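Local coordinates for uncharacterized protein MJ0754 (Methanocaldococcus jannaschii, PDB 3Q4N) that is of unknown function but binds metal at a dinuclear centre within a ferritin-like four-helix bundle, at residues Leu30-Val34 and Leu90-Leu94. Sequence-based numbering, arbitrary orientation.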
ATOM      1  N   LEU B  30       2.757  12.574  -9.412  1.00 59.10           N
ATOM      2  CA  LEU B  30       4.016  11.955  -9.014  1.00 58.96           C
ATOM      3  C   LEU B  30       4.600  11.168 -10.192  1.00 59.08           C
ATOM      4  O   LEU B  30       5.715  11.449 -10.664  1.00 59.16           O
ATOM      5  CB  LEU B  30       3.818  11.041  -7.806  1.00 58.50           C
ATOM      6  CG  LEU B  30       5.001  10.149  -7.431  1.00 58.39           C
ATOM      7  CD1 LEU B  30       6.290  10.964  -7.248  1.00 57.22           C
ATOM      8  CD2 LEU B  30       4.683   9.322  -6.186  1.00 58.02           C
ATOM      9  N   ALA B  31       3.834  10.188 -10.656  1.00 58.95           N
ATOM     10  CA  ALA B  31       4.192   9.401 -11.813  1.00 59.16           C
ATOM     11  C   ALA B  31       4.702  10.312 -12.926  1.00 59.36           C
ATOM     12  O   ALA B  31       5.804  10.133 -13.421  1.00 59.35           O
ATOM     13  CB  ALA B  31       2.983   8.613 -12.279  1.00 59.58           C
ATOM     14  N   ARG B  32       3.918  11.319 -13.289  1.00 59.71           N
ATOM     15  CA  ARG B  32       4.296  12.182 -14.379  1.00 60.12           C
ATOM     16  C   ARG B  32       5.626  12.915 -14.109  1.00 60.41           C
ATOM     17  O   ARG B  32       6.554  12.864 -14.930  1.00 60.22           O
ATOM     18  CB  ARG B  32       3.162  13.138 -14.733  1.00 60.10           C
ATOM     19  CG  ARG B  32       3.415  13.905 -16.034  1.00 61.25           C
ATOM     20  CD  ARG B  32       2.751  15.306 -16.066  1.00 64.43           C
ATOM     21  NE  ARG B  32       3.189  16.182 -14.970  1.00 67.07           N
ATOM     22  CZ  ARG B  32       2.583  17.313 -14.611  1.00 69.06           C
ATOM     23  NH1 ARG B  32       1.502  17.730 -15.266  1.00 70.06           N
ATOM     24  NH2 ARG B  32       3.052  18.029 -13.588  1.00 70.15           N
ATOM     25  N   ASP B  33       5.730  13.565 -12.952  1.00 60.90           N
ATOM     26  CA  ASP B  33       6.937  14.344 -12.608  1.00 61.20           C
ATOM     27  C   ASP B  33       8.170  13.453 -12.526  1.00 61.28           C
ATOM     28  O   ASP B  33       9.282  13.860 -12.904  1.00 61.54           O
ATOM     29  CB  ASP B  33       6.762  15.081 -11.282  1.00 61.33           C
ATOM     30  CG  ASP B  33       5.587  16.040 -11.288  1.00 62.63           C
ATOM     31  OD1 ASP B  33       5.036  16.274 -10.198  1.00 62.95           O
ATOM     32  OD2 ASP B  33       5.202  16.555 -12.367  1.00 64.29           O
ATOM     33  N   VAL B  34       7.981  12.228 -12.042  1.00 60.91           N
ATOM     34  CA  VAL B  34       9.086  11.275 -12.066  1.00 60.20           C
ATOM     35  C   VAL B  34       9.505  10.945 -13.501  1.00 59.50           C
ATOM     36  O   VAL B  34      10.657  11.170 -13.877  1.00 59.28           O
ATOM     37  CB  VAL B  34       8.815  10.012 -11.246  1.00 60.10           C
ATOM     38  CG1 VAL B  34       9.994   9.084 -11.352  1.00 59.18           C
ATOM     39  CG2 VAL B  34       8.584  10.389  -9.795  1.00 60.74           C
ATOM     40  N   LEU B  90       7.838  10.784  -1.481  1.00 77.60           N
ATOM     41  CA  LEU B  90       7.830   9.673  -2.391  1.00 76.61           C
ATOM     42  C   LEU B  90       8.575  10.058  -3.662  1.00 75.84           C
ATOM     43  O   LEU B  90       9.334   9.265  -4.188  1.00 75.59           O
ATOM     44  CB  LEU B  90       6.411   9.207  -2.682  1.00 76.56           C
ATOM     45  CG  LEU B  90       6.236   7.722  -2.354  1.00 77.11           C
ATOM     46  CD1 LEU B  90       4.791   7.249  -2.540  1.00 77.23           C
ATOM     47  CD2 LEU B  90       7.207   6.846  -3.153  1.00 77.74           C
ATOM     48  N   TYR B  91       8.394  11.290  -4.115  1.00 75.04           N
ATOM     49  CA  TYR B  91       9.050  11.757  -5.318  1.00 74.72           C
ATOM     50  C   TYR B  91      10.568  11.752  -5.205  1.00 74.74           C
ATOM     51  O   TYR B  91      11.284  11.325  -6.115  1.00 74.42           O
ATOM     52  CB  TYR B  91       8.583  13.167  -5.652  1.00 74.69           C
ATOM     53  CG  TYR B  91       9.299  13.779  -6.833  1.00 73.49           C
ATOM     54  CD1 TYR B  91       8.868  13.537  -8.124  1.00 73.43           C
ATOM     55  CD2 TYR B  91      10.412  14.587  -6.650  1.00 72.70           C
ATOM     56  CE1 TYR B  91       9.526  14.088  -9.206  1.00 74.52           C
ATOM     57  CE2 TYR B  91      11.073  15.150  -7.715  1.00 72.67           C
ATOM     58  CZ  TYR B  91      10.628  14.901  -8.989  1.00 74.22           C
ATOM     59  OH  TYR B  91      11.275  15.456 -10.058  1.00 74.25           O
ATOM     60  N   LYS B  92      11.056  12.259  -4.088  1.00 74.89           N
ATOM     61  CA  LYS B  92      12.490  12.402  -3.892  1.00 75.16           C
ATOM     62  C   LYS B  92      13.171  11.031  -3.812  1.00 74.78           C
ATOM     63  O   LYS B  92      14.117  10.762  -4.540  1.00 74.82           O
ATOM     64  CB  LYS B  92      12.773  13.279  -2.663  1.00 75.49           C
ATOM     65  CG  LYS B  92      12.369  14.761  -2.854  1.00 76.80           C
ATOM     66  CD  LYS B  92      12.482  15.606  -1.570  1.00 78.31           C
ATOM     67  CE  LYS B  92      12.799  17.062  -1.942  1.00 79.49           C
ATOM     68  NZ  LYS B  92      12.946  17.954  -0.759  1.00 80.94           N
ATOM     69  N   LYS B  93      12.651  10.154  -2.962  1.00 74.40           N
ATOM     70  CA  LYS B  93      13.178   8.808  -2.812  1.00 74.26           C
ATOM     71  C   LYS B  93      13.254   8.110  -4.183  1.00 74.18           C
ATOM     72  O   LYS B  93      14.177   7.325  -4.463  1.00 74.14           O
ATOM     73  CB  LYS B  93      12.294   8.031  -1.822  1.00 74.11           C
ATOM     74  CG  LYS B  93      12.808   6.655  -1.397  1.00 75.37           C
ATOM     75  CD  LYS B  93      11.646   5.779  -0.882  1.00 77.61           C
ATOM     76  CE  LYS B  93      11.745   4.318  -1.373  1.00 78.98           C
ATOM     77  NZ  LYS B  93      10.408   3.638  -1.377  1.00 77.64           N
ATOM     78  N   LEU B  94      12.295   8.420  -5.048  1.00 74.10           N
ATOM     79  CA  LEU B  94      12.201   7.738  -6.328  1.00 73.89           C
ATOM     80  C   LEU B  94      13.216   8.243  -7.301  1.00 73.97           C
ATOM     81  O   LEU B  94      13.989   7.452  -7.831  1.00 74.16           O
ATOM     82  CB  LEU B  94      10.799   7.814  -6.909  1.00 73.76           C
ATOM     83  CG  LEU B  94       9.902   6.853  -6.132  1.00 73.46           C
ATOM     84  CD1 LEU B  94       8.455   6.961  -6.565  1.00 73.49           C
ATOM     85  CD2 LEU B  94      10.416   5.445  -6.292  1.00 73.26           C
TER
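In this ferritin-like protein, the short helix 85-98 packs against the long helix 15-42 of the helical bundle. The segments 30-34 and 90-94 run in the same general direction, crossing at -33° with their axes 10.2 Å apart, and bury 280 Å² between them. Between these two segments the contact is essentially apolar, with no hydrogen bond. Leu30 reaches over to helix 85-98: its CD1 lies 3.5 Å from Tyr91 CA and its CD2 3.9 Å from Leu90 CB. One turn on, Val34 CG2 touches Tyr91 CD1 at 3.6 Å and is 4.5 Å from Leu94 CB; Val34 and Leu94 both also rest on Ile112 of helix 102-125, so three helices meet here. Asp33 forms salt bridges with Arg32 and Lys29 on its own helix, whereas Tyr91 OH crosses to hydrogen-bond Thr37 OG1, tying the ring's tip to helix 15-42 just beyond the segment. Asp33 still contributes to the packing through its methylene, with CB 3.6 Å from Tyr91 CE1.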